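Local coordinates for arabinosyltransferase C (Mycobacterium tuberculosis, PDB 3PTY), which polymerises arabinose into the arabinan of the mycobacterial cell wall and carries a lectin-like carbohydrate-binding C-terminal domain, the part in this crystal, at residues A[175-180]-A[238-243]; A[142-147]-A[229-234]. One frame throughout, in Å; residues are numbered along the deposited sequence.

Contact 1. Residues A[175-180]-A[238-243]; sequences SREVRL and HWIALT. With CA (calcium ion), chain C; PO4 (phosphate ion), chain D.
E177 and V178 meet H238, I240 and L242 in a buried side-chain contact between strands 178-183 and 240-242, which are not neighbours in the sheet. The backbones keep well apart, V178 CA and I240 CA being 8.7 Å from each other, so the association rests on side chains, as expected across the interior of a beta-sandwich. One end is polar. The ring of H238 and the carboxylate of E177 arrive from opposite directions with their planes only 14° apart. NE2 of H238 donates to the syn lone pair of E177 OE1 at 2.7 Å with an N-H...O angle of 162°; a second, weak bond runs from NE2 to E177 OE2 at 2.8 Å. This near-coplanar fork restrains rotation of the ring. It is fed from behind: E177 runs extended beyond CG (chi2 175°), delivering the carboxylate to the ring edge, while the backbone N of D174 also donates to OE2. The other end is apolar. V178 and I240 lie alongside one another pointing opposite ways, with V178 CG2 4.0 Å from I240 CG2. V178 CG1 reaches L242 CD2 at 4.2 Å, and F173 and F199 continue the core around them. H238 also gives its backbone O to the calcium ion, 2.4 Å away. On the far side W239 turns from the contact and donates NE1 to phosphate O4 at 2.8 Å, an ion probably from the crystallisation liquor that R172 also binds. The chemistry thus makes E177 a second-shell residue: by gripping the imidazole of the residue whose carbonyl coordinates calcium, it probably helps to position H238, and with it that carbonyl, and its negative charge would probably favour a proton on NE2.

Contact 2. Residues A[142-147]-A[229-234]; sequences VPAMLR and ADDQDL. With CA (calcium ion), chain C.
V142 and D231 are joined by water 1, a ligand of the calcium ion, which donates to V142 O at 2.6 Å and to D231 O at 2.7 Å. In the same first shell D231 is bidentate, its OD1 and OD2 each 2.6 Å from calcium, and D233 supplies its backbone O at 2.5 Å. With CG anti to the backbone N (chi1 175°), the D231 carboxylate extends from the sheet to the ion; S135 holds OD2 from outside. D231 O receives a second donor, A144 N at 3.0 Å, which lies 41° above the carbonyl plane. That bond belongs to the next shell, an antiparallel ladder whose strand directions differ by 177°. A144-D231 and L146-A229 are hydrogen-bonded pairs, each with two backbone bonds, and M145-D230 between them is non-hydrogen-bonded. On the face shared by A144, L146, A229 and D231, L242 packs on L146 and A229 and I240 on D231, while A144 meets F67. On the other face Q232 folds back so that its NE2 donates to the syn lone pair of D230 OD1 at 2.8 Å, and M145 lies beside D230 with CG 3.6 Å from OD1. Beyond the ladder, L234 brings CD2 to within 3.4 Å of V142 C and also touches the CD edge of the P143 ring. The calcium site therefore grows out of a strand end: pairing with A144 probably helps to position the D231 backbone, the aspartate and the turn after it supply oxygens, and the bridging water probably links the metal to V142 in the loop just before the partner strand, which gives no direct ligand.

In the fold
Contacts 1 and 2 have centres about 9 Å apart on the same side of the chain's centre, and their segments alternate along the chain: 142-147, 175-180, 229-234, 238-243. Strand 224-231 sits between strands 144-152 and 178-183 in the antiparallel sheet, so it belongs to contact 2 and borders strand 178-183 of contact 1; E177 O probably accepts a hydrogen bond from D230 N. The turn after that strand leads to strand 240-242. Calcium gathers D231 and D233 of contact 2 and the H238 carbonyl of contact 1, and three waters complete the seven coordinating oxygens. The ion thus ties both sides of this turn together, within the lectin-like module and separate from the arabinofuranoside pocket that includes D333 and R337.

Contact 1. Residues A[175-180]-A[238-243]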
# COMPACT_ATOMS: atom_id res chain seq x y z
N SER A 175 10.50 15.90 -19.29
CA SER A 175 9.61 17.04 -19.11
C SER A 175 9.73 18.04 -20.26
O SER A 175 8.79 18.79 -20.54
CB SER A 175 9.85 17.73 -17.76
OG SER A 175 11.06 18.46 -17.77
N ARG A 176 10.87 18.04 -20.93
CA ARG A 176 11.06 18.94 -22.06
C ARG A 176 10.28 18.49 -23.31
O ARG A 176 10.10 19.26 -24.25
CB ARG A 176 12.55 19.06 -22.40
CG ARG A 176 13.22 17.71 -22.58
CD ARG A 176 14.60 17.83 -23.21
NE ARG A 176 15.02 16.55 -23.77
CZ ARG A 176 14.75 16.14 -25.00
NH1 ARG A 176 14.05 16.92 -25.82
NH2 ARG A 176 15.17 14.96 -25.42
N GLU A 177 9.82 17.24 -23.32
CA GLU A 177 9.19 16.68 -24.52
C GLU A 177 7.72 17.05 -24.68
O GLU A 177 7.14 16.84 -25.75
CB GLU A 177 9.35 15.16 -24.57
CG GLU A 177 10.77 14.69 -24.83
CD GLU A 177 10.89 13.18 -24.75
OE1 GLU A 177 10.60 12.51 -25.77
OE2 GLU A 177 11.26 12.66 -23.68
N VAL A 178 7.10 17.56 -23.62
CA VAL A 178 5.70 17.98 -23.68
C VAL A 178 5.57 19.37 -23.10
O VAL A 178 5.92 19.62 -21.94
CB VAL A 178 4.77 17.01 -22.91
CG1 VAL A 178 3.32 17.50 -22.97
CG2 VAL A 178 4.87 15.60 -23.48
N ARG A 179 5.09 20.30 -23.91
CA ARG A 179 5.00 21.68 -23.47
C ARG A 179 3.64 22.27 -23.76
O ARG A 179 2.93 21.81 -24.66
CB ARG A 179 6.10 22.53 -24.13
CG ARG A 179 7.51 22.03 -23.82
CD ARG A 179 8.59 22.97 -24.36
NE ARG A 179 8.48 24.27 -23.72
CZ ARG A 179 9.25 24.70 -22.72
NH1 ARG A 179 10.22 23.94 -22.24
NH2 ARG A 179 9.04 25.90 -22.21
N LEU A 180 3.29 23.29 -22.99
CA LEU A 180 2.09 24.06 -23.22
C LEU A 180 2.52 25.42 -23.75
O LEU A 180 3.29 26.12 -23.09
CB LEU A 180 1.35 24.26 -21.89
CG LEU A 180 0.08 25.11 -21.91
CD1 LEU A 180 -1.12 24.30 -22.38
CD2 LEU A 180 -0.18 25.69 -20.53
N HIS A 238 9.87 4.32 -25.13
CA HIS A 238 9.78 5.77 -25.02
C HIS A 238 8.70 6.28 -25.96
O HIS A 238 8.91 6.35 -27.16
CB HIS A 238 11.12 6.42 -25.35
CG HIS A 238 11.21 7.86 -24.95
ND1 HIS A 238 11.87 8.27 -23.81
CD2 HIS A 238 10.73 8.98 -25.54
CE1 HIS A 238 11.79 9.59 -23.72
NE2 HIS A 238 11.11 10.04 -24.75
N TRP A 239 7.54 6.60 -25.41
CA TRP A 239 6.42 7.06 -26.23
C TRP A 239 5.54 7.99 -25.40
O TRP A 239 5.68 8.06 -24.18
CB TRP A 239 5.60 5.87 -26.75
CG TRP A 239 5.16 4.94 -25.67
CD1 TRP A 239 5.84 3.84 -25.20
CD2 TRP A 239 3.96 5.01 -24.90
NE1 TRP A 239 5.13 3.24 -24.20
CE2 TRP A 239 3.97 3.94 -23.99
CE3 TRP A 239 2.87 5.89 -24.89
CZ2 TRP A 239 2.94 3.71 -23.08
CZ3 TRP A 239 1.84 5.67 -23.98
CH2 TRP A 239 1.88 4.58 -23.09
N ILE A 240 4.64 8.70 -26.07
CA ILE A 240 3.80 9.70 -25.41
C ILE A 240 2.36 9.58 -25.87
O ILE A 240 2.11 9.42 -27.06
CB ILE A 240 4.28 11.13 -25.77
CG1 ILE A 240 5.76 11.31 -25.43
CG2 ILE A 240 3.44 12.18 -25.02
CD1 ILE A 240 6.35 12.63 -25.94
N ALA A 241 1.41 9.64 -24.94
CA ALA A 241 -0.00 9.73 -25.30
C ALA A 241 -0.63 10.89 -24.54
O ALA A 241 -0.38 11.07 -23.35
CB ALA A 241 -0.73 8.42 -24.97
N LEU A 242 -1.45 11.68 -25.24
CA LEU A 242 -2.03 12.89 -24.65
C LEU A 242 -3.53 12.97 -24.88
O LEU A 242 -4.07 12.34 -25.79
CB LEU A 242 -1.39 14.15 -25.25
CG LEU A 242 0.12 14.34 -25.12
CD1 LEU A 242 0.56 15.58 -25.88
CD2 LEU A 242 0.53 14.43 -23.66
N THR A 243 -4.19 13.75 -24.03
CA THR A 243 -5.60 14.09 -24.21
C THR A 243 -5.65 15.61 -24.09
O THR A 243 -4.64 16.23 -23.75
CB THR A 243 -6.48 13.44 -23.13
OG1 THR A 243 -5.94 13.74 -21.84
CG2 THR A 243 -6.51 11.91 -23.31
CA CA C . 9.31 7.01 -29.43
P PO4 D . 5.06 -0.15 -22.22
O1 PO4 D . 5.78 -0.77 -21.05
O2 PO4 D . 3.81 0.54 -21.73
O3 PO4 D . 4.68 -1.23 -23.21
O4 PO4 D . 5.97 0.85 -22.90
O HOH W 1 9.48 8.12 -31.67
O HOH W 2 10.07 4.62 -29.95
O HOH W 3 7.12 5.73 -30.15

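Contact 2. Residues A[142-147]-A[229-234]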
# COMPACT_ATOMS: atom_id res chain seq x y z
N VAL A 142 9.52 5.13 -35.28
CA VAL A 142 9.74 6.32 -36.10
C VAL A 142 9.65 7.59 -35.26
O VAL A 142 9.05 7.58 -34.18
CB VAL A 142 8.72 6.40 -37.25
CG1 VAL A 142 8.80 5.13 -38.11
CG2 VAL A 142 7.32 6.58 -36.70
N PRO A 143 10.24 8.70 -35.74
CA PRO A 143 10.12 9.98 -35.04
C PRO A 143 8.66 10.43 -35.01
O PRO A 143 7.92 10.16 -35.96
CB PRO A 143 10.94 10.94 -35.91
CG PRO A 143 11.84 10.07 -36.72
CD PRO A 143 11.10 8.79 -36.94
N ALA A 144 8.24 11.11 -33.95
CA ALA A 144 6.85 11.51 -33.83
C ALA A 144 6.75 12.89 -33.21
O ALA A 144 7.57 13.27 -32.37
CB ALA A 144 6.07 10.49 -33.00
N MET A 145 5.75 13.66 -33.65
CA MET A 145 5.57 15.01 -33.15
C MET A 145 4.11 15.35 -33.13
O MET A 145 3.35 14.86 -33.96
CB MET A 145 6.26 16.03 -34.06
CG MET A 145 7.73 15.78 -34.31
SD MET A 145 8.38 17.15 -35.29
CE MET A 145 8.01 18.53 -34.20
N LEU A 146 3.71 16.22 -32.21
CA LEU A 146 2.33 16.66 -32.14
C LEU A 146 2.25 18.14 -31.84
O LEU A 146 2.99 18.66 -31.01
CB LEU A 146 1.57 15.88 -31.07
CG LEU A 146 0.08 16.23 -30.88
CD1 LEU A 146 -0.73 15.80 -32.11
CD2 LEU A 146 -0.47 15.54 -29.65
N ARG A 147 1.34 18.82 -32.53
CA ARG A 147 0.98 20.19 -32.20
C ARG A 147 -0.53 20.27 -32.31
O ARG A 147 -1.09 20.08 -33.39
CB ARG A 147 1.63 21.17 -33.18
CG ARG A 147 1.25 22.62 -32.95
CD ARG A 147 2.14 23.57 -33.75
NE ARG A 147 1.81 23.59 -35.18
CZ ARG A 147 2.58 23.10 -36.14
NH1 ARG A 147 3.75 22.54 -35.84
NH2 ARG A 147 2.19 23.16 -37.41
N ALA A 229 4.26 18.27 -28.51
CA ALA A 229 4.99 17.12 -28.00
C ALA A 229 5.98 16.66 -29.04
O ALA A 229 5.71 16.71 -30.24
CB ALA A 229 4.02 15.98 -27.63
N ASP A 230 7.13 16.19 -28.58
CA ASP A 230 8.20 15.78 -29.47
C ASP A 230 8.76 14.47 -28.96
O ASP A 230 9.31 14.40 -27.86
CB ASP A 230 9.29 16.86 -29.52
CG ASP A 230 10.31 16.60 -30.61
OD1 ASP A 230 10.00 15.83 -31.55
OD2 ASP A 230 11.42 17.17 -30.53
N ASP A 231 8.59 13.42 -29.75
CA ASP A 231 9.07 12.10 -29.39
C ASP A 231 10.04 11.58 -30.45
O ASP A 231 9.65 10.84 -31.37
CB ASP A 231 7.89 11.14 -29.23
CG ASP A 231 8.33 9.73 -28.99
OD1 ASP A 231 9.52 9.52 -28.69
OD2 ASP A 231 7.47 8.82 -29.09
N GLN A 232 11.30 11.97 -30.31
CA GLN A 232 12.36 11.61 -31.25
C GLN A 232 13.13 10.38 -30.79
O GLN A 232 14.01 9.89 -31.49
CB GLN A 232 13.34 12.77 -31.39
CG GLN A 232 12.72 14.04 -31.94
CD GLN A 232 12.29 13.90 -33.38
OE1 GLN A 232 13.01 13.34 -34.20
NE2 GLN A 232 11.10 14.41 -33.70
N ASP A 233 12.82 9.89 -29.60
CA ASP A 233 13.53 8.76 -29.02
C ASP A 233 12.94 7.46 -29.56
O ASP A 233 11.79 7.15 -29.28
CB ASP A 233 13.43 8.80 -27.50
CG ASP A 233 14.21 7.68 -26.81
OD1 ASP A 233 14.53 6.67 -27.47
OD2 ASP A 233 14.48 7.82 -25.60
N LEU A 234 13.73 6.70 -30.31
CA LEU A 234 13.21 5.54 -31.02
C LEU A 234 13.22 4.25 -30.20
O LEU A 234 12.81 3.20 -30.70
CB LEU A 234 13.96 5.34 -32.34
CG LEU A 234 13.95 6.57 -33.25
CD1 LEU A 234 14.75 6.28 -34.52
CD2 LEU A 234 12.53 6.98 -33.59
CA CA C . 9.31 7.01 -29.43
O HOH W 1 9.48 8.12 -31.67
O HOH W 2 10.07 4.62 -29.95
O HOH W 3 7.12 5.73 -30.15